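Local atomic coordinates of nucleoside diphosphate kinase family protein (Babesia bovis, PDB entry 3JS9), a protein that probably transfers the terminal phosphate of a nucleoside triphosphate to a nucleoside diphosphate, with magnesium as cofactor, as nucleoside diphosphate kinases do. Residues K39-K44 against C80-G85. Residues are numbered along the deposited sequence; the frame is centred on the assembly and turned at random.
Sequences KLIAAK and CMIWEG. With SO4 (sulfate ion), chain E.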
loop_
_atom_site.group_PDB
_atom_site.type_symbol
_atom_site.label_atom_id
_atom_site.label_comp_id
_atom_site.label_asym_id
_atom_site.label_seq_id
_atom_site.Cartn_x
_atom_site.Cartn_y
_atom_site.Cartn_z
ATOM N N LYS A 39 -13.219 14.929 8.103
ATOM C CA LYS A 39 -12.590 16.145 7.629
ATOM C C LYS A 39 -11.577 16.613 8.652
ATOM O O LYS A 39 -11.897 16.721 9.840
ATOM C CB LYS A 39 -13.655 17.228 7.335
ATOM C CG LYS A 39 -13.028 18.573 7.103
ATOM C CD LYS A 39 -13.862 19.520 6.326
ATOM C CE LYS A 39 -14.769 20.319 7.245
ATOM N NZ LYS A 39 -15.204 21.571 6.584
ATOM N N LEU A 40 -10.348 16.883 8.204
ATOM C CA LEU A 40 -9.327 17.350 9.136
ATOM C C LEU A 40 -9.625 18.792 9.532
ATOM O O LEU A 40 -9.870 19.640 8.663
ATOM C CB LEU A 40 -7.944 17.255 8.526
ATOM C CG LEU A 40 -6.833 17.667 9.495
ATOM C CD1 LEU A 40 -6.752 16.670 10.663
ATOM C CD2 LEU A 40 -5.465 17.765 8.789
ATOM N N ILE A 41 -9.614 19.049 10.843
ATOM C CA ILE A 41 -9.816 20.384 11.426
ATOM C C ILE A 41 -8.524 21.033 11.989
ATOM O O ILE A 41 -8.345 22.251 11.893
ATOM C CB ILE A 41 -10.874 20.302 12.550
ATOM C CG1 ILE A 41 -12.202 19.793 11.976
ATOM C CG2 ILE A 41 -11.056 21.648 13.251
ATOM C CD1 ILE A 41 -12.717 20.652 10.799
ATOM N N ALA A 42 -7.633 20.226 12.569
ATOM C CA ALA A 42 -6.446 20.735 13.264
ATOM C C ALA A 42 -5.415 19.636 13.396
ATOM O O ALA A 42 -5.764 18.450 13.569
ATOM C CB ALA A 42 -6.794 21.268 14.648
ATOM N N ALA A 43 -4.151 20.014 13.330
ATOM C CA ALA A 43 -3.091 19.047 13.492
ATOM C C ALA A 43 -1.854 19.814 13.872
ATOM O O ALA A 43 -1.696 20.951 13.408
ATOM C CB ALA A 43 -2.859 18.301 12.179
ATOM N N LYS A 44 -0.989 19.215 14.697
ATOM C CA LYS A 44 0.362 19.753 14.977
ATOM C C LYS A 44 1.264 18.717 15.654
ATOM O O LYS A 44 0.805 17.921 16.461
ATOM C CB LYS A 44 0.286 20.988 15.885
ATOM C CG LYS A 44 -0.443 20.728 17.199
ATOM C CD LYS A 44 -0.469 21.936 18.074
ATOM C CE LYS A 44 -1.332 21.714 19.305
ATOM N NZ LYS A 44 -1.691 23.039 19.946
ATOM N N CYS A 80 -0.786 15.599 17.251
ATOM C CA CYS A 80 -2.155 15.940 17.648
ATOM C C CYS A 80 -3.010 16.231 16.451
ATOM O O CYS A 80 -2.555 16.925 15.539
ATOM C CB CYS A 80 -2.169 17.202 18.513
ATOM S SG CYS A 80 -0.979 17.252 19.888
ATOM N N MET A 81 -4.265 15.760 16.476
ATOM C CA MET A 81 -5.238 15.990 15.394
ATOM C C MET A 81 -6.626 16.158 15.953
ATOM O O MET A 81 -6.928 15.613 17.018
ATOM C CB MET A 81 -5.282 14.807 14.410
ATOM C CG MET A 81 -3.982 14.600 13.630
ATOM S SD MET A 81 -3.985 12.953 12.922
ATOM C CE MET A 81 -3.356 11.920 14.291
ATOM N N ILE A 82 -7.463 16.917 15.243
ATOM C CA ILE A 82 -8.916 16.885 15.458
ATOM C C ILE A 82 -9.544 16.548 14.111
ATOM O O ILE A 82 -9.161 17.116 13.100
ATOM C CB ILE A 82 -9.488 18.232 15.921
ATOM C CG1 ILE A 82 -8.994 18.575 17.314
ATOM C CG2 ILE A 82 -11.049 18.247 15.849
ATOM C CD1 ILE A 82 -9.485 19.987 17.789
ATOM N N TRP A 83 -10.503 15.630 14.124
ATOM C CA TRP A 83 -11.204 15.177 12.940
ATOM C C TRP A 83 -12.703 15.365 13.123
ATOM O O TRP A 83 -13.230 15.137 14.211
ATOM C CB TRP A 83 -10.888 13.704 12.682
ATOM C CG TRP A 83 -9.507 13.472 12.206
ATOM C CD1 TRP A 83 -8.399 13.217 12.976
ATOM C CD2 TRP A 83 -9.060 13.493 10.849
ATOM N NE1 TRP A 83 -7.297 13.068 12.172
ATOM C CE2 TRP A 83 -7.670 13.250 10.863
ATOM C CE3 TRP A 83 -9.699 13.707 9.618
ATOM C CZ2 TRP A 83 -6.906 13.195 9.694
ATOM C CZ3 TRP A 83 -8.936 13.656 8.452
ATOM C CH2 TRP A 83 -7.551 13.394 8.499
ATOM N N GLU A 84 -13.384 15.721 12.032
ATOM C CA GLU A 84 -14.778 16.094 12.071
ATOM C C GLU A 84 -15.638 15.188 11.207
ATOM O O GLU A 84 -15.215 14.787 10.121
ATOM C CB GLU A 84 -14.923 17.555 11.616
ATOM C CG GLU A 84 -16.347 18.057 11.499
ATOM C CD GLU A 84 -16.410 19.530 11.195
ATOM O OE1 GLU A 84 -16.665 19.900 10.026
ATOM O OE2 GLU A 84 -16.205 20.330 12.137
ATOM N N GLY A 85 -16.854 14.883 11.667
ATOM C CA GLY A 85 -17.827 14.170 10.829
ATOM C C GLY A 85 -18.987 13.604 11.640
ATOM O O GLY A 85 -18.949 13.637 12.864
HETATM S S SO4 E . -17.124 19.357 4.207
HETATM O O1 SO4 E . -15.768 19.767 3.859
HETATM O O2 SO4 E . -18.040 20.010 3.267
HETATM O O3 SO4 E . -17.411 19.852 5.550
HETATM O O4 SO4 E . -17.181 17.891 4.147
HETATM O O HOH W 1 -16.281 22.464 9.437
#
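A classic beta bulge marks the antiparallel pairing of segment 39-44 of strand 39-46, the outermost strand of this chain's sheet, with 80-85 of strand 78-85, where I41 and A42 both face I82. I41 N gives its hydrogen to I82 O at 3.0 Å, while I82 N reaches A42 O at 2.8 Å. Psi of I41 (-36°) leaves the extended range, as at the first position of a classic bulge, and this turn of the backbone fits the extra residue in. K39 with E84 and K44 with C80 complete the pairing, two backbone hydrogen bonds each.

On the face of L40, A43, M81 and W83, the leucine CG lies anti to its backbone N (chi1 -177°), and CD1 rests over the indole, 3.7 Å from the centroid of the six-membered ring, a CH-pi contact. A branched aliphatic chain suits this flat, apolar surface, and F33 of helix 26-36 also stacks on W83. W83 NE1 makes a weak hydrogen bond to M81 SD, which lies in the ring plane and gives the buried N-H a partner. A43, small, packs CB against M81 CG.

On the face that carries K39 and E84, I41 CG1 reaches across to the neighbouring strand, 3.5 Å from E84 CB, so that aliphatic carbon lines the stem of an acid whose OE2 forms a salt bridge with R11. K39 and E84 run side by side, pointing the same way; K39 NZ stays 4.1 Å from E84 OE1, and a water bridges them. The same ammonium binds W147 O and a sulfate, probably from the crystallisation liquor.

A43 also makes backbone hydrogen bonds to a second subunit, and L40 and A43 pack on F45 of that subunit, so the bulged outer strand of this chain's ferredoxin-like sheet lies at a subunit interface.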